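PDB 6D1P: glycosyl hydrolases family 2, sugar binding domain protein from Bacteroides uniformis str. 3978 T3 ii, which is a gut bacterial beta-glucuronidase of glycosyl hydrolase family 2, probably splitting glucuronides by hydrolysis of their O-glycosidic bonds. Local coordinates for residues A114-T118 / H130-Y134; H522-N526 / D535-I539. All coordinates share one frame; numbering follows the deposited sequence.

Contact 1. Residues A114-T118 / H130-Y134; sequences AGQKT and HVGGY
Q116 reaches Y134 with its CG anti to the carbonyl carbon (chi1 -65°) and a bend at chi2 (-77°) that brings the amide nearer the other segment. Q116 NE2 then donates to Y134 OH at 3.2 Å, with the hydroxyl close to the amide plane, while amide and ring planes stand 50° apart. These groups flank the open end of the beta hairpin formed by strands 117-122 and 125-131 in the sugar-binding domain, and show how a hairpin can be locked beyond its last strand pair. On its other side, strand 117-122 carries a classic beta bulge, Q116 (preceded by a cis peptide bond) and K117 both facing D169 of strand 162-169. Across the hairpin, T118 N to H130 O and H130 N to T118 O, both 2.9 Å, make an antiparallel hydrogen-bonded pair, and G132 N continues the pairing to Q116 O at 3.0 Å. K117 and V131 lie side by side on one face, K117 CG coming 4.1 Å from V131 CG2; farther out, K117 NZ forms a salt bridge with D173, a ligand of a bound potassium ion. The Q116 amide has a second acceptor in Y187 O, which fixes its rotation more firmly, and the Y134 ring stacks on Y366 of the TIM barrel domain. G132 is glycine for its backbone angles, at which a CB would be jammed against V131 O. At G133 the bare CA comes 3.9 Å from G115 CA, where a CB would collide with Q116 OE1. Here the C-H of G133 CA points at A114 O, 3.1 Å from carbon to oxygen.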
ATOM      1  N   ALA A 114      -6.231  -3.105 -20.004  1.00 24.32           N
ATOM      2  CA  ALA A 114      -5.480  -2.588 -18.871  1.00 23.70           C
ATOM      3  C   ALA A 114      -6.423  -1.766 -18.008  1.00 26.48           C
ATOM      4  O   ALA A 114      -7.253  -1.019 -18.537  1.00 25.91           O
ATOM      5  CB  ALA A 114      -4.297  -1.730 -19.334  1.00 26.89           C
ATOM      6  N   GLY A 115      -6.287  -1.887 -16.689  1.00 23.45           N
ATOM      7  CA  GLY A 115      -7.185  -1.226 -15.759  1.00 25.27           C
ATOM      8  C   GLY A 115      -6.507  -0.185 -14.886  1.00 26.67           C
ATOM      9  O   GLY A 115      -5.320  -0.296 -14.563  1.00 27.21           O
ATOM     10  N   GLN A 116      -7.259   0.855 -14.530  1.00 25.30           N
ATOM     11  CA  GLN A 116      -8.535   1.178 -15.163  1.00 25.48           C
ATOM     12  C   GLN A 116      -8.298   2.336 -16.135  1.00 25.08           C
ATOM     13  O   GLN A 116      -8.775   2.314 -17.268  1.00 24.64           O
ATOM     14  CB  GLN A 116      -9.599   1.528 -14.118  1.00 23.40           C
ATOM     15  CG  GLN A 116      -9.969   0.363 -13.201  1.00 19.26           C
ATOM     16  CD  GLN A 116     -10.869  -0.612 -13.886  1.00 21.29           C
ATOM     17  OE1 GLN A 116     -11.724  -0.207 -14.662  1.00 25.09           O
ATOM     18  NE2 GLN A 116     -10.688  -1.912 -13.619  1.00 22.36           N
ATOM     19  N   LYS A 117      -7.535   3.332 -15.687  1.00 23.24           N
ATOM     20  CA  LYS A 117      -7.055   4.406 -16.544  1.00 25.74           C
ATOM     21  C   LYS A 117      -5.590   4.153 -16.872  1.00 27.87           C
ATOM     22  O   LYS A 117      -4.831   3.678 -16.021  1.00 28.16           O
ATOM     23  CB  LYS A 117      -7.215   5.775 -15.870  1.00 23.29           C
ATOM     24  CG  LYS A 117      -8.586   6.042 -15.233  1.00 24.50           C
ATOM     25  CD  LYS A 117      -8.723   7.534 -14.882  1.00 23.97           C
ATOM     26  CE  LYS A 117     -10.132   7.918 -14.450  1.00 18.57           C
ATOM     27  NZ  LYS A 117     -10.474   7.239 -13.205  1.00 20.81           N
ATOM     28  N   THR A 118      -5.186   4.477 -18.102  1.00 29.65           N
ATOM     29  CA  THR A 118      -3.842   4.141 -18.561  1.00 28.12           C
ATOM     30  C   THR A 118      -3.260   5.300 -19.358  1.00 30.71           C
ATOM     31  O   THR A 118      -3.973   5.961 -20.116  1.00 28.27           O
ATOM     32  CB  THR A 118      -3.844   2.853 -19.411  1.00 29.50           C
ATOM     33  OG1 THR A 118      -4.422   1.769 -18.667  1.00 31.61           O
ATOM     34  CG2 THR A 118      -2.443   2.471 -19.823  1.00 29.45           C
ATOM     35  N   HIS A 130      -6.191   6.164 -21.920  1.00 34.29           N
ATOM     36  CA  HIS A 130      -7.382   5.344 -22.043  1.00 29.72           C
ATOM     37  C   HIS A 130      -8.094   5.296 -20.704  1.00 31.46           C
ATOM     38  O   HIS A 130      -7.446   5.278 -19.651  1.00 29.99           O
ATOM     39  CB  HIS A 130      -7.047   3.920 -22.501  1.00 27.17           C
ATOM     40  CG  HIS A 130      -8.259   3.104 -22.831  1.00 29.43           C
ATOM     41  ND1 HIS A 130      -9.010   3.319 -23.965  1.00 27.01           N
ATOM     42  CD2 HIS A 130      -8.863   2.092 -22.165  1.00 26.44           C
ATOM     43  CE1 HIS A 130     -10.024   2.473 -23.986  1.00 27.72           C
ATOM     44  NE2 HIS A 130      -9.957   1.718 -22.906  1.00 30.21           N
ATOM     45  N   VAL A 131      -9.428   5.293 -20.748  1.00 29.93           N
ATOM     46  CA  VAL A 131     -10.260   5.088 -19.566  1.00 26.79           C
ATOM     47  C   VAL A 131     -11.201   3.938 -19.882  1.00 28.63           C
ATOM     48  O   VAL A 131     -11.943   3.993 -20.870  1.00 28.15           O
ATOM     49  CB  VAL A 131     -11.047   6.351 -19.171  1.00 28.89           C
ATOM     50  CG1 VAL A 131     -11.962   6.041 -18.008  1.00 26.03           C
ATOM     51  CG2 VAL A 131     -10.089   7.507 -18.802  1.00 26.03           C
ATOM     52  N   GLY A 132     -11.168   2.900 -19.056  1.00 24.28           N
ATOM     53  CA  GLY A 132     -11.884   1.684 -19.352  1.00 23.54           C
ATOM     54  C   GLY A 132     -10.951   0.498 -19.259  1.00 22.83           C
ATOM     55  O   GLY A 132      -9.982   0.405 -20.018  1.00 23.84           O
ATOM     56  N   GLY A 133     -11.231  -0.417 -18.341  1.00 23.28           N
ATOM     57  CA  GLY A 133     -10.325  -1.509 -18.083  1.00 22.79           C
ATOM     58  C   GLY A 133     -10.570  -2.765 -18.874  1.00 22.72           C
ATOM     59  O   GLY A 133      -9.948  -3.789 -18.577  1.00 27.18           O
ATOM     60  N   TYR A 134     -11.453  -2.752 -19.864  1.00 23.78           N
ATOM     61  CA  TYR A 134     -11.863  -4.031 -20.434  1.00 21.33           C
ATOM     62  C   TYR A 134     -11.969  -4.059 -21.946  1.00 23.55           C
ATOM     63  O   TYR A 134     -12.191  -5.140 -22.496  1.00 26.54           O
ATOM     64  CB  TYR A 134     -13.206  -4.460 -19.824  1.00 23.96           C
ATOM     65  CG  TYR A 134     -13.151  -4.391 -18.333  1.00 21.83           C
ATOM     66  CD1 TYR A 134     -12.600  -5.441 -17.602  1.00 20.45           C
ATOM     67  CD2 TYR A 134     -13.569  -3.248 -17.652  1.00 20.65           C
ATOM     68  CE1 TYR A 134     -12.483  -5.369 -16.219  1.00 22.07           C
ATOM     69  CE2 TYR A 134     -13.463  -3.170 -16.268  1.00 20.80           C
ATOM     70  CZ  TYR A 134     -12.915  -4.232 -15.559  1.00 23.40           C
ATOM     71  OH  TYR A 134     -12.804  -4.177 -14.185  1.00 22.37           O
TER
HETATM   72  O   HOH W   1      -8.277  -1.496 -21.430  1.00 24.94           O
HETATM   73  O   HOH W   2     -13.504   0.379 -16.369  1.00 22.09           O

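Contact 2. Residues H522-N526 / D535-I539; sequences HMEVN and DNFDI
N536 holds the backbone opposite with both ends of its amide, its CG set between its N and carbonyl carbon (chi1 58°). N526 N donates to N536 OD1 at 2.8 Å from well above the carbonyl plane, and N536 ND2 donates to E524 O at 3.2 Å. A backbone bond, N536 N to N526 O at 3.0 Å, makes the third tie. A type I beta turn from D535 to D538, reinforced by an Asx turn in which D535 OD2 accepts from F537 N at 2.9 Å, presents this side chain; it lies in the loop between strand 510-511 and helix 542-545 of the TIM barrel domain. N536 ND2 also sits over the rim of one F537 ring face. The edge of that ring meets M523, with F537 CZ 3.2 Å from M523 O, while V525 CB approaches F537 CE2 at 3.8 Å. M523 places its CG anti to the backbone N (chi1 172°), slanting past F537 CZ at 3.9 Å. With an alanine in place of N536, N526 N and E524 O would lose their side-chain mates, and the grip on 522-526 would probably fall to one backbone bond and the F537 ring. S551 and R555 of helix 550-564 touch the F537 side chain.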
ATOM      1  N   HIS A 522     -19.368 -30.248   4.312  1.00 23.26           N
ATOM      2  CA  HIS A 522     -20.527 -31.088   4.005  1.00 25.95           C
ATOM      3  C   HIS A 522     -21.434 -31.170   5.230  1.00 27.29           C
ATOM      4  O   HIS A 522     -21.141 -30.608   6.292  1.00 24.60           O
ATOM      5  CB  HIS A 522     -20.098 -32.487   3.538  1.00 22.84           C
ATOM      6  CG  HIS A 522     -19.045 -32.457   2.484  1.00 22.84           C
ATOM      7  ND1 HIS A 522     -19.339 -32.356   1.142  1.00 23.66           N
ATOM      8  CD2 HIS A 522     -17.691 -32.449   2.577  1.00 22.78           C
ATOM      9  CE1 HIS A 522     -18.213 -32.317   0.450  1.00 25.43           C
ATOM     10  NE2 HIS A 522     -17.199 -32.378   1.296  1.00 22.46           N
ATOM     11  N   MET A 523     -22.544 -31.891   5.079  1.00 26.40           N
ATOM     12  CA  MET A 523     -23.536 -31.982   6.144  1.00 30.95           C
ATOM     13  C   MET A 523     -24.432 -33.195   5.907  1.00 31.63           C
ATOM     14  O   MET A 523     -24.953 -33.374   4.800  1.00 30.25           O
ATOM     15  CB  MET A 523     -24.361 -30.689   6.206  1.00 28.94           C
ATOM     16  CG  MET A 523     -25.541 -30.732   7.154  1.00 28.63           C
ATOM     17  SD  MET A 523     -25.100 -31.212   8.827  1.00 32.86           S
ATOM     18  CE  MET A 523     -23.797 -30.042   9.225  1.00 33.38           C
ATOM     19  N   GLU A 524     -24.595 -34.030   6.940  1.00 33.79           N
ATOM     20  CA  GLU A 524     -25.471 -35.195   6.841  1.00 31.44           C
ATOM     21  C   GLU A 524     -26.925 -34.756   6.725  1.00 34.41           C
ATOM     22  O   GLU A 524     -27.356 -33.808   7.394  1.00 30.48           O
ATOM     23  CB  GLU A 524     -25.317 -36.101   8.066  1.00 32.37           C
ATOM     24  CG  GLU A 524     -23.977 -36.823   8.194  1.00 33.61           C
ATOM     25  CD  GLU A 524     -23.799 -37.960   7.196  1.00 33.67           C
ATOM     26  OE1 GLU A 524     -24.771 -38.333   6.491  1.00 35.08           O
ATOM     27  OE2 GLU A 524     -22.663 -38.474   7.106  1.00 33.37           O
ATOM     28  N   VAL A 525     -27.682 -35.456   5.871  1.00 33.90           N
ATOM     29  CA  VAL A 525     -29.116 -35.208   5.760  1.00 33.28           C
ATOM     30  C   VAL A 525     -29.810 -35.667   7.037  1.00 37.39           C
ATOM     31  O   VAL A 525     -29.392 -36.633   7.686  1.00 39.29           O
ATOM     32  CB  VAL A 525     -29.705 -35.910   4.521  1.00 37.11           C
ATOM     33  CG1 VAL A 525     -29.520 -37.421   4.611  1.00 31.44           C
ATOM     34  CG2 VAL A 525     -31.179 -35.561   4.367  1.00 37.97           C
ATOM     35  N   ASN A 526     -30.880 -34.959   7.404  1.00 41.85           N
ATOM     36  CA  ASN A 526     -31.597 -35.185   8.656  1.00 44.33           C
ATOM     37  C   ASN A 526     -33.075 -34.876   8.431  1.00 48.84           C
ATOM     38  O   ASN A 526     -33.411 -33.763   8.017  1.00 48.32           O
ATOM     39  CB  ASN A 526     -31.006 -34.301   9.755  1.00 44.36           C
ATOM     40  CG  ASN A 526     -31.643 -34.539  11.099  1.00 57.56           C
ATOM     41  OD1 ASN A 526     -32.377 -35.512  11.284  1.00 61.58           O
ATOM     42  ND2 ASN A 526     -31.364 -33.654  12.053  1.00 51.85           N
ATOM     43  N   ASP A 535     -36.537 -31.944   4.806  1.00 42.30           N
ATOM     44  CA  ASP A 535     -35.366 -32.269   5.614  1.00 39.48           C
ATOM     45  C   ASP A 535     -34.607 -30.975   5.894  1.00 38.65           C
ATOM     46  O   ASP A 535     -35.054 -29.885   5.525  1.00 37.84           O
ATOM     47  CB  ASP A 535     -34.486 -33.323   4.931  1.00 36.06           C
ATOM     48  CG  ASP A 535     -34.061 -32.931   3.536  1.00 32.13           C
ATOM     49  OD1 ASP A 535     -33.935 -33.817   2.673  1.00 35.60           O
ATOM     50  OD2 ASP A 535     -33.844 -31.738   3.287  1.00 38.34           O
ATOM     51  N   ASN A 536     -33.448 -31.099   6.555  1.00 38.32           N
ATOM     52  CA  ASN A 536     -32.657 -29.933   6.954  1.00 36.95           C
ATOM     53  C   ASN A 536     -32.125 -29.141   5.767  1.00 33.85           C
ATOM     54  O   ASN A 536     -31.636 -28.024   5.963  1.00 37.93           O
ATOM     55  CB  ASN A 536     -31.485 -30.358   7.852  1.00 35.84           C
ATOM     56  CG  ASN A 536     -30.557 -31.374   7.177  1.00 37.87           C
ATOM     57  OD1 ASN A 536     -31.007 -32.282   6.485  1.00 35.28           O
ATOM     58  ND2 ASN A 536     -29.257 -31.213   7.377  1.00 35.62           N
ATOM     59  N   PHE A 537     -32.206 -29.685   4.559  1.00 33.15           N
ATOM     60  CA  PHE A 537     -31.815 -28.982   3.347  1.00 33.50           C
ATOM     61  C   PHE A 537     -32.979 -28.300   2.659  1.00 31.74           C
ATOM     62  O   PHE A 537     -32.757 -27.503   1.749  1.00 35.58           O
ATOM     63  CB  PHE A 537     -31.150 -29.948   2.364  1.00 34.44           C
ATOM     64  CG  PHE A 537     -29.865 -30.534   2.881  1.00 39.42           C
ATOM     65  CD1 PHE A 537     -28.857 -29.703   3.371  1.00 33.02           C
ATOM     66  CD2 PHE A 537     -29.673 -31.906   2.909  1.00 35.22           C
ATOM     67  CE1 PHE A 537     -27.667 -30.230   3.871  1.00 34.37           C
ATOM     68  CE2 PHE A 537     -28.486 -32.440   3.393  1.00 36.51           C
ATOM     69  CZ  PHE A 537     -27.480 -31.595   3.882  1.00 35.94           C
ATOM     70  N   ASP A 538     -34.203 -28.593   3.067  1.00 33.75           N
ATOM     71  CA  ASP A 538     -35.382 -27.931   2.520  1.00 32.70           C
ATOM     72  C   ASP A 538     -35.616 -26.659   3.321  1.00 32.79           C
ATOM     73  O   ASP A 538     -36.346 -26.648   4.315  1.00 33.76           O
ATOM     74  CB  ASP A 538     -36.579 -28.863   2.581  1.00 34.96           C
ATOM     75  CG  ASP A 538     -37.770 -28.307   1.864  1.00 36.85           C
ATOM     76  OD1 ASP A 538     -37.593 -27.398   1.022  1.00 32.76           O
ATOM     77  OD2 ASP A 538     -38.885 -28.783   2.155  1.00 41.76           O
ATOM     78  N   ILE A 539     -34.978 -25.566   2.900  1.00 32.30           N
ATOM     79  CA  ILE A 539     -35.020 -24.322   3.657  1.00 31.51           C
ATOM     80  C   ILE A 539     -35.211 -23.137   2.719  1.00 32.29           C
ATOM     81  O   ILE A 539     -35.111 -23.245   1.493  1.00 34.12           O
ATOM     82  CB  ILE A 539     -33.760 -24.117   4.514  1.00 31.04           C
ATOM     83  CG1 ILE A 539     -32.514 -24.055   3.620  1.00 36.19           C
ATOM     84  CG2 ILE A 539     -33.654 -25.200   5.560  1.00 30.10           C
ATOM     85  CD1 ILE A 539     -31.218 -23.684   4.362  1.00 28.58           C
TER

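From the N terminus, the chain first meets contact 1, which joins the open end of hairpin 117-122/125-131 in the sugar-binding domain, then runs through the following beta domain and most of the TIM barrel before contact 2 pinches together residues 522-526 and 535-539. The two loops are in series, neither crossing nor enclosing the other, and their centres lie about 46 Å apart on opposite sides of the chain's centre. Each also reaches a neighbouring part of the fold: contact 1 meets the barrel domain through R405 and Y366, whereas contact 2 reaches toward the C-terminal region through R633, W634 and N779.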